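Local coordinates for CalS13 (Micromonospora echinospora, PDB 4ZAS), which probably acts as a pyridoxal phosphate-dependent sugar aminotransferase of the DegT/DnrJ/EryC1 family, at residues 29-37 and 381-392; 301-312 and 396-404. All coordinates share one frame; numbering follows the deposited sequence.

In the fold
Both contacts are built on helix 390-401 and its approach: interaction 1 uses the turn leading into it, interaction 2 its C-terminal half and the chain end. Their centres lie about 17 Å apart, and they touch directly, since the hydroxyl Y302 OH of interaction 2 sits 2.9 Å from P383 O of interaction 1, a probable hydrogen bond. I382 also packs on V396. Interaction 1 is the one that reaches the ligand: S33 and V35 border the bound dTDP-4-keto-6-deoxyglucose, which the second subunit also holds through G52, L54 and E55. Interaction 2, centred about 27 Å from the centre of the chain, joins the end of helix 275-305 to the C-terminus away from the annotated sites.

Interaction 1: 29-37 and 381-392; sequences MIPLSKVAM and HIPVGWWLTEDD. With T46 (dTDP-4-keto-6-deoxyglucose), chain H.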
# COMPACT_ATOMS: atom_id res chain seq x y z
N MET A 29 16.44 -27.17 0.47
CA MET A 29 17.54 -27.09 1.44
C MET A 29 18.66 -26.15 0.94
O MET A 29 19.39 -25.56 1.75
CB MET A 29 18.08 -28.48 1.75
CG MET A 29 19.21 -28.45 2.75
SD MET A 29 19.36 -29.99 3.68
CE MET A 29 17.81 -29.98 4.59
N ILE A 30 18.83 -26.05 -0.37
CA ILE A 30 19.54 -24.90 -0.92
C ILE A 30 18.46 -23.98 -1.47
O ILE A 30 17.85 -24.29 -2.49
CB ILE A 30 20.52 -25.23 -2.03
CG1 ILE A 30 21.67 -26.10 -1.56
CG2 ILE A 30 21.07 -23.94 -2.57
CD1 ILE A 30 22.65 -26.41 -2.70
N PRO A 31 18.17 -22.88 -0.75
CA PRO A 31 17.01 -22.08 -1.16
C PRO A 31 17.30 -21.17 -2.35
O PRO A 31 18.45 -20.79 -2.57
CB PRO A 31 16.70 -21.26 0.10
CG PRO A 31 18.05 -21.08 0.73
CD PRO A 31 18.83 -22.34 0.45
N LEU A 32 16.25 -20.84 -3.10
CA LEU A 32 16.34 -19.93 -4.24
C LEU A 32 16.38 -18.44 -3.82
O LEU A 32 16.96 -17.58 -4.51
CB LEU A 32 15.17 -20.20 -5.19
CG LEU A 32 15.05 -19.40 -6.49
CD1 LEU A 32 16.28 -19.64 -7.35
CD2 LEU A 32 13.82 -19.86 -7.23
N SER A 33 15.77 -18.13 -2.69
CA SER A 33 15.74 -16.76 -2.19
C SER A 33 15.93 -16.75 -0.68
O SER A 33 15.59 -17.72 0.00
CB SER A 33 14.41 -16.09 -2.54
OG SER A 33 14.29 -15.86 -3.93
N LYS A 34 16.44 -15.65 -0.16
CA LYS A 34 16.69 -15.57 1.27
C LYS A 34 16.64 -14.12 1.74
O LYS A 34 17.02 -13.21 1.01
CB LYS A 34 18.04 -16.20 1.61
CG LYS A 34 18.27 -16.40 3.09
CD LYS A 34 19.59 -17.12 3.37
CE LYS A 34 19.36 -18.49 3.91
NZ LYS A 34 18.82 -18.40 5.28
N VAL A 35 16.11 -13.91 2.94
CA VAL A 35 16.05 -12.58 3.53
C VAL A 35 17.43 -12.10 3.95
O VAL A 35 18.14 -12.80 4.66
CB VAL A 35 15.09 -12.56 4.75
CG1 VAL A 35 15.20 -11.23 5.48
CG2 VAL A 35 13.67 -12.83 4.31
N ALA A 36 17.82 -10.92 3.49
CA ALA A 36 19.10 -10.35 3.89
C ALA A 36 18.91 -9.24 4.93
O ALA A 36 18.56 -8.12 4.59
CB ALA A 36 19.85 -9.81 2.68
N MET A 37 19.16 -9.55 6.19
CA MET A 37 18.99 -8.59 7.27
C MET A 37 20.31 -8.42 8.02
O MET A 37 20.86 -9.38 8.55
CB MET A 37 17.90 -9.04 8.24
CG MET A 37 17.42 -7.94 9.16
SD MET A 37 16.50 -6.70 8.21
CE MET A 37 15.19 -7.71 7.56
N HIS A 381 14.73 -21.19 -12.87
CA HIS A 381 15.68 -20.41 -12.09
C HIS A 381 16.31 -21.24 -10.99
O HIS A 381 15.63 -22.01 -10.30
CB HIS A 381 14.98 -19.19 -11.49
CG HIS A 381 14.38 -18.29 -12.53
ND1 HIS A 381 13.13 -18.50 -13.06
CD2 HIS A 381 14.87 -17.19 -13.16
CE1 HIS A 381 12.86 -17.56 -13.96
NE2 HIS A 381 13.91 -16.76 -14.04
N ILE A 382 17.61 -21.05 -10.79
CA ILE A 382 18.36 -21.85 -9.84
C ILE A 382 19.05 -20.88 -8.87
O ILE A 382 19.36 -19.74 -9.25
CB ILE A 382 19.37 -22.78 -10.54
CG1 ILE A 382 20.49 -21.96 -11.17
CG2 ILE A 382 18.66 -23.63 -11.58
CD1 ILE A 382 21.59 -22.79 -11.73
N PRO A 383 19.29 -21.31 -7.63
CA PRO A 383 19.89 -20.48 -6.59
C PRO A 383 21.25 -19.96 -6.99
O PRO A 383 22.05 -20.75 -7.48
CB PRO A 383 20.02 -21.43 -5.40
CG PRO A 383 19.01 -22.48 -5.65
CD PRO A 383 18.99 -22.66 -7.13
N VAL A 384 21.50 -18.67 -6.79
CA VAL A 384 22.76 -18.06 -7.18
C VAL A 384 23.20 -17.03 -6.14
O VAL A 384 24.32 -16.53 -6.20
CB VAL A 384 22.64 -17.40 -8.59
CG1 VAL A 384 21.85 -16.12 -8.51
CG2 VAL A 384 24.02 -17.18 -9.24
N GLY A 385 22.32 -16.75 -5.17
CA GLY A 385 22.54 -15.71 -4.17
C GLY A 385 23.71 -15.81 -3.19
O GLY A 385 24.49 -16.77 -3.23
N TRP A 386 23.81 -14.82 -2.31
CA TRP A 386 24.94 -14.64 -1.37
C TRP A 386 25.06 -15.72 -0.28
O TRP A 386 26.06 -15.78 0.42
CB TRP A 386 24.84 -13.25 -0.70
CG TRP A 386 23.48 -12.97 -0.12
CD1 TRP A 386 22.47 -12.24 -0.70
CD2 TRP A 386 22.96 -13.44 1.14
NE1 TRP A 386 21.37 -12.22 0.13
CE2 TRP A 386 21.64 -12.94 1.26
CE3 TRP A 386 23.49 -14.22 2.18
CZ2 TRP A 386 20.83 -13.21 2.37
CZ3 TRP A 386 22.68 -14.48 3.28
CH2 TRP A 386 21.37 -13.97 3.37
N TRP A 387 24.02 -16.53 -0.12
CA TRP A 387 24.00 -17.56 0.93
C TRP A 387 24.64 -18.87 0.48
O TRP A 387 24.81 -19.80 1.28
CB TRP A 387 22.57 -17.84 1.38
CG TRP A 387 21.70 -18.21 0.21
CD1 TRP A 387 21.45 -19.47 -0.25
CD2 TRP A 387 20.99 -17.31 -0.65
NE1 TRP A 387 20.61 -19.42 -1.33
CE2 TRP A 387 20.32 -18.10 -1.61
CE3 TRP A 387 20.85 -15.92 -0.71
CZ2 TRP A 387 19.51 -17.54 -2.62
CZ3 TRP A 387 20.04 -15.36 -1.71
CH2 TRP A 387 19.38 -16.17 -2.65
N LEU A 388 24.97 -18.96 -0.80
CA LEU A 388 25.60 -20.17 -1.32
C LEU A 388 27.04 -20.32 -0.84
O LEU A 388 27.88 -19.46 -1.09
CB LEU A 388 25.57 -20.19 -2.84
CG LEU A 388 24.25 -20.34 -3.58
CD1 LEU A 388 24.52 -20.62 -5.05
CD2 LEU A 388 23.47 -21.47 -2.97
N THR A 389 27.34 -21.44 -0.19
CA THR A 389 28.72 -21.75 0.12
C THR A 389 29.38 -22.28 -1.12
O THR A 389 28.71 -22.67 -2.08
CB THR A 389 28.85 -22.81 1.20
OG1 THR A 389 28.40 -24.07 0.66
CG2 THR A 389 28.04 -22.44 2.43
N GLU A 390 30.71 -22.32 -1.11
CA GLU A 390 31.45 -22.85 -2.24
C GLU A 390 31.02 -24.29 -2.51
O GLU A 390 30.83 -24.68 -3.65
CB GLU A 390 32.95 -22.73 -2.00
CG GLU A 390 33.76 -22.79 -3.27
CD GLU A 390 35.24 -22.56 -3.04
OE1 GLU A 390 35.64 -21.37 -2.90
OE2 GLU A 390 36.00 -23.55 -2.98
N ASP A 391 30.79 -25.07 -1.45
CA ASP A 391 30.30 -26.43 -1.63
C ASP A 391 28.87 -26.42 -2.22
O ASP A 391 28.59 -27.22 -3.11
CB ASP A 391 30.32 -27.22 -0.31
CG ASP A 391 31.73 -27.60 0.14
OD1 ASP A 391 32.69 -27.54 -0.66
OD2 ASP A 391 31.87 -27.99 1.32
N ASP A 392 27.98 -25.53 -1.75
CA ASP A 392 26.61 -25.44 -2.29
C ASP A 392 26.59 -25.21 -3.81
O ASP A 392 25.82 -25.85 -4.55
CB ASP A 392 25.80 -24.31 -1.61
CG ASP A 392 25.45 -24.60 -0.15
OD1 ASP A 392 25.39 -25.79 0.23
OD2 ASP A 392 25.20 -23.64 0.61
C4 T46 H . 7.59 -11.52 -6.10
C5 T46 H . 8.16 -12.90 -6.55
C6 T46 H . 9.00 -12.67 -7.77
C21 T46 H . 11.58 -16.25 3.06
O21 T46 H . 12.41 -17.00 3.49
N31 T46 H . 11.05 -15.05 3.84
C41 T46 H . 10.03 -14.16 3.29
O41 T46 H . 9.66 -13.24 3.94
C51 T46 H . 9.48 -14.38 1.96
C5A T46 H . 8.40 -13.40 1.41
C61 T46 H . 9.96 -15.52 1.16
N11 T46 H . 10.98 -16.43 1.68
C1, T46 H . 11.49 -17.60 0.92
C2, T46 H . 10.52 -18.54 0.87
C3, T46 H . 10.46 -19.10 -0.68
O3, T46 H . 11.23 -20.35 -0.71
O4, T46 H . 11.91 -17.27 -0.49
C4, T46 H . 11.01 -18.23 -1.44
C5, T46 H . 9.94 -17.39 -2.18
O5, T46 H . 8.95 -16.98 -1.24
P T46 H . 7.42 -16.66 -1.82
O1P T46 H . 6.49 -17.81 -1.47
O2P T46 H . 6.94 -15.36 -1.20
OPP T46 H . 7.57 -16.46 -3.48
P2 T46 H . 6.50 -15.66 -4.50
O4P T46 H . 6.52 -16.27 -5.89
O3P T46 H . 5.11 -15.76 -3.90
O1 T46 H . 6.86 -14.06 -4.61
C1 T46 H . 8.12 -13.62 -4.27
C2 T46 H . 7.88 -12.25 -3.70
O2 T46 H . 7.10 -12.40 -2.47
C3 T46 H . 7.08 -11.49 -4.68
O3 T46 H . 6.94 -10.11 -4.23
O4 T46 H . 7.53 -10.60 -6.84
O5 T46 H . 8.92 -13.56 -5.50
O HOH W 1 19.36 -16.93 -6.09
O HOH W 2 18.60 -11.49 -0.17
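The irregular segment 29-37 meets residues 381-383 and the type I beta turn G385-L388, coming closest where the CA atoms of L32 and P383 are 4.3 Å apart; the contact holds it between this turn and the nucleotide pocket. W387 carries much of the contact. Its NE1 donates to P31 O at 2.8 Å, a bent bond with an N-H...O angle of 135° that leaves the indole plane by 22°. K34 CB lies over one face of the six-membered ring as a CH-pi contact, 3.9 Å from the centroid, while G385 CA covers the opposite face. W387 chi1 of 55° puts CG between its own backbone N and carbonyl carbon, turning the indole toward segment 29-37. Replacing W387 with an alanine would probably deprive P31 O of its donor and open a gap between K34 and G385. The W387 ring presents CE3 over the centre of the W386 ring face, and A36 CB sits 3.6 Å from W386 CZ2. Further back, I30 CG2 packs against L388 CD2, and T389 with D392 forms a capping box that starts helix 390-401. S33 and V35 point away from the turn: S33 CB approaches the deoxyribose ring oxygen O4, of dTDP-4-keto-6-deoxyglucose, and V35 CG2 the thymine N31. Two waters finish the join: one links L32 O to V384 N, and the other donates to K34 O at 2.6 Å while accepting from W386 NE1.

Interaction 2: 301-312 and 396-404; sequences FYDKELAGIDGV and VVETIKSGW
V397 CG2 lies at one end of this contact, meeting F301 CE2 at 3.7 Å and the edge of the Y302 ring near CD1, while its CG1 leans on E305 CB. One residue earlier, V396 lies against the phenol end of Y302, its CB 3.6 Å from OH. A turn further along the helix, I400 CD1 faces both methyls of L306, 4.0 Å from CD2, and I400 CG2 turns toward I309 CD1 and V312 CG2. The chain end closes the row: V312 CG2 meets W404 CH2 at 3.6 Å, at the indole edge and near its plane. On the outer flank, K401 runs extended beyond CG, its CG touching I309 CD1 and its NZ making a long salt bridge of 3.8 Å with E305 OE1. With CG anti to the carbonyl carbon (chi1 -58°), E305 lays CG over the centre of the F301 ring, and the bend at chi2 brings the carboxylate round to K401.

The short segments 301-305 and 396-401 run at 29° to one another with axes 11.1 Å apart, and two successive type II turns, L306-I309 and I309-V312, carry the chain from the first helix into strand 312-313. Outside partners fix the aromatic groups: Y328 lies edge-to-face with the Y302 ring, and W404 NE1 bonds to R333 O, with F338 edge-to-face on the indole. L330 and I382 of the three-stranded sheet lie beneath I400. The join therefore rests mainly on apolar side chains, with its charged pair, long and with K401 exposed, probably adding little.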
# COMPACT_ATOMS: atom_id res chain seq x y z
N PHE A 301 30.68 -18.02 -12.06
CA PHE A 301 31.03 -19.41 -11.86
C PHE A 301 30.14 -20.32 -12.72
O PHE A 301 30.64 -21.18 -13.45
CB PHE A 301 30.92 -19.78 -10.38
CG PHE A 301 31.27 -21.19 -10.09
CD1 PHE A 301 32.59 -21.58 -10.01
CD2 PHE A 301 30.29 -22.14 -9.91
CE1 PHE A 301 32.93 -22.88 -9.74
CE2 PHE A 301 30.62 -23.46 -9.64
CZ PHE A 301 31.94 -23.83 -9.55
N TYR A 302 28.83 -20.11 -12.65
CA TYR A 302 27.87 -20.86 -13.45
C TYR A 302 28.10 -20.66 -14.95
O TYR A 302 28.13 -21.63 -15.71
CB TYR A 302 26.42 -20.45 -13.09
CG TYR A 302 25.89 -20.94 -11.75
CD1 TYR A 302 26.43 -22.06 -11.12
CD2 TYR A 302 24.86 -20.27 -11.11
CE1 TYR A 302 25.95 -22.50 -9.90
CE2 TYR A 302 24.37 -20.70 -9.88
CZ TYR A 302 24.92 -21.82 -9.28
OH TYR A 302 24.44 -22.26 -8.06
N ASP A 303 28.29 -19.40 -15.37
CA ASP A 303 28.49 -19.08 -16.78
C ASP A 303 29.60 -19.93 -17.39
O ASP A 303 29.48 -20.43 -18.51
CB ASP A 303 28.83 -17.59 -16.95
CG ASP A 303 27.66 -16.67 -16.69
OD1 ASP A 303 26.50 -17.12 -16.73
OD2 ASP A 303 27.90 -15.46 -16.47
N LYS A 304 30.66 -20.13 -16.62
CA LYS A 304 31.80 -20.94 -17.03
C LYS A 304 31.43 -22.42 -16.96
O LYS A 304 31.53 -23.13 -17.95
CB LYS A 304 33.00 -20.64 -16.12
CG LYS A 304 34.28 -21.42 -16.38
CD LYS A 304 35.19 -20.75 -17.42
CE LYS A 304 36.60 -21.32 -17.38
NZ LYS A 304 36.55 -22.81 -17.50
N GLU A 305 30.92 -22.84 -15.81
CA GLU A 305 30.71 -24.25 -15.50
C GLU A 305 29.48 -24.88 -16.16
O GLU A 305 29.44 -26.09 -16.36
CB GLU A 305 30.60 -24.44 -13.98
CG GLU A 305 31.79 -23.96 -13.17
CD GLU A 305 32.95 -24.90 -13.19
OE1 GLU A 305 32.72 -26.12 -13.39
OE2 GLU A 305 34.09 -24.43 -13.00
N LEU A 306 28.46 -24.08 -16.46
CA LEU A 306 27.26 -24.63 -17.08
C LEU A 306 27.28 -24.54 -18.59
O LEU A 306 26.32 -24.94 -19.26
CB LEU A 306 26.00 -23.94 -16.55
CG LEU A 306 25.75 -24.23 -15.08
CD1 LEU A 306 24.50 -23.55 -14.57
CD2 LEU A 306 25.64 -25.73 -14.94
N ALA A 307 28.38 -24.03 -19.14
CA ALA A 307 28.46 -23.88 -20.59
C ALA A 307 28.73 -25.21 -21.26
O ALA A 307 29.59 -25.99 -20.83
CB ALA A 307 29.54 -22.88 -20.95
N GLY A 308 28.01 -25.46 -22.34
CA GLY A 308 28.22 -26.68 -23.08
C GLY A 308 27.56 -27.92 -22.50
O GLY A 308 27.91 -29.03 -22.89
N ILE A 309 26.63 -27.75 -21.56
CA ILE A 309 25.85 -28.90 -21.08
C ILE A 309 24.66 -29.10 -22.00
O ILE A 309 23.89 -28.17 -22.26
CB ILE A 309 25.36 -28.74 -19.64
CG1 ILE A 309 26.55 -28.69 -18.68
CG2 ILE A 309 24.50 -29.92 -19.27
CD1 ILE A 309 26.13 -28.50 -17.24
N ASP A 310 24.52 -30.31 -22.54
CA ASP A 310 23.43 -30.53 -23.46
C ASP A 310 22.08 -30.38 -22.75
O ASP A 310 21.87 -30.95 -21.68
CB ASP A 310 23.53 -31.89 -24.10
CG ASP A 310 22.50 -32.08 -25.18
OD1 ASP A 310 22.70 -31.57 -26.31
OD2 ASP A 310 21.45 -32.68 -24.87
N GLY A 311 21.19 -29.58 -23.34
CA GLY A 311 19.88 -29.37 -22.75
C GLY A 311 19.80 -28.17 -21.83
O GLY A 311 18.77 -27.92 -21.21
N VAL A 312 20.90 -27.44 -21.73
CA VAL A 312 20.97 -26.26 -20.89
C VAL A 312 21.39 -25.07 -21.74
O VAL A 312 22.50 -25.05 -22.25
CB VAL A 312 21.94 -26.45 -19.71
CG1 VAL A 312 22.18 -25.14 -19.02
CG2 VAL A 312 21.41 -27.49 -18.76
N VAL A 396 25.19 -27.71 -7.12
CA VAL A 396 24.26 -27.33 -8.18
C VAL A 396 24.80 -27.74 -9.54
O VAL A 396 24.15 -28.45 -10.31
CB VAL A 396 23.97 -25.84 -8.15
CG1 VAL A 396 23.23 -25.41 -9.42
CG2 VAL A 396 23.20 -25.48 -6.89
N VAL A 397 26.02 -27.30 -9.82
CA VAL A 397 26.69 -27.64 -11.05
C VAL A 397 26.80 -29.14 -11.21
O VAL A 397 26.49 -29.69 -12.28
CB VAL A 397 28.08 -27.00 -11.07
CG1 VAL A 397 28.93 -27.57 -12.19
CG2 VAL A 397 27.97 -25.48 -11.14
N GLU A 398 27.20 -29.82 -10.14
CA GLU A 398 27.43 -31.27 -10.20
C GLU A 398 26.12 -31.99 -10.50
O GLU A 398 26.07 -32.94 -11.29
CB GLU A 398 28.03 -31.76 -8.88
CG GLU A 398 29.01 -32.93 -8.96
CD GLU A 398 30.22 -32.65 -9.85
OE1 GLU A 398 30.60 -31.46 -10.00
OE2 GLU A 398 30.83 -33.63 -10.34
N THR A 399 25.04 -31.52 -9.87
CA THR A 399 23.72 -32.11 -10.04
C THR A 399 23.17 -31.96 -11.46
O THR A 399 22.68 -32.92 -12.04
CB THR A 399 22.70 -31.48 -9.08
OG1 THR A 399 23.12 -31.71 -7.73
CG2 THR A 399 21.30 -32.05 -9.31
N ILE A 400 23.30 -30.75 -12.01
CA ILE A 400 22.83 -30.47 -13.37
C ILE A 400 23.58 -31.37 -14.36
O ILE A 400 22.99 -31.88 -15.31
CB ILE A 400 23.00 -28.95 -13.71
CG1 ILE A 400 22.15 -28.09 -12.78
CG2 ILE A 400 22.62 -28.68 -15.16
CD1 ILE A 400 22.26 -26.57 -13.01
N LYS A 401 24.87 -31.58 -14.11
CA LYS A 401 25.72 -32.44 -14.96
C LYS A 401 25.39 -33.94 -14.86
O LYS A 401 25.79 -34.73 -15.72
CB LYS A 401 27.20 -32.20 -14.62
CG LYS A 401 27.80 -30.93 -15.25
CD LYS A 401 29.26 -30.74 -14.87
CE LYS A 401 29.86 -29.50 -15.52
NZ LYS A 401 31.24 -29.22 -15.02
N SER A 402 24.69 -34.34 -13.80
CA SER A 402 24.30 -35.74 -13.62
C SER A 402 23.13 -36.10 -14.53
O SER A 402 22.65 -37.22 -14.53
CB SER A 402 23.93 -36.03 -12.16
OG SER A 402 22.65 -35.48 -11.84
N GLY A 403 22.63 -35.11 -15.25
CA GLY A 403 21.54 -35.33 -16.18
C GLY A 403 20.18 -35.51 -15.55
O GLY A 403 20.01 -35.58 -14.33
N TRP A 404 19.18 -35.59 -16.42
CA TRP A 404 17.80 -35.78 -16.00
C TRP A 404 17.03 -36.32 -17.18
O TRP A 404 17.63 -36.96 -18.05
CB TRP A 404 17.21 -34.46 -15.48
CG TRP A 404 17.06 -33.37 -16.52
CD1 TRP A 404 15.92 -33.03 -17.21
CD2 TRP A 404 18.09 -32.49 -16.99
NE1 TRP A 404 16.17 -31.98 -18.05
CE2 TRP A 404 17.50 -31.63 -17.95
CE3 TRP A 404 19.44 -32.33 -16.70
CZ2 TRP A 404 18.22 -30.64 -18.61
CZ3 TRP A 404 20.16 -31.34 -17.35
CH2 TRP A 404 19.54 -30.52 -18.29
OXT TRP A 404 15.82 -36.13 -17.31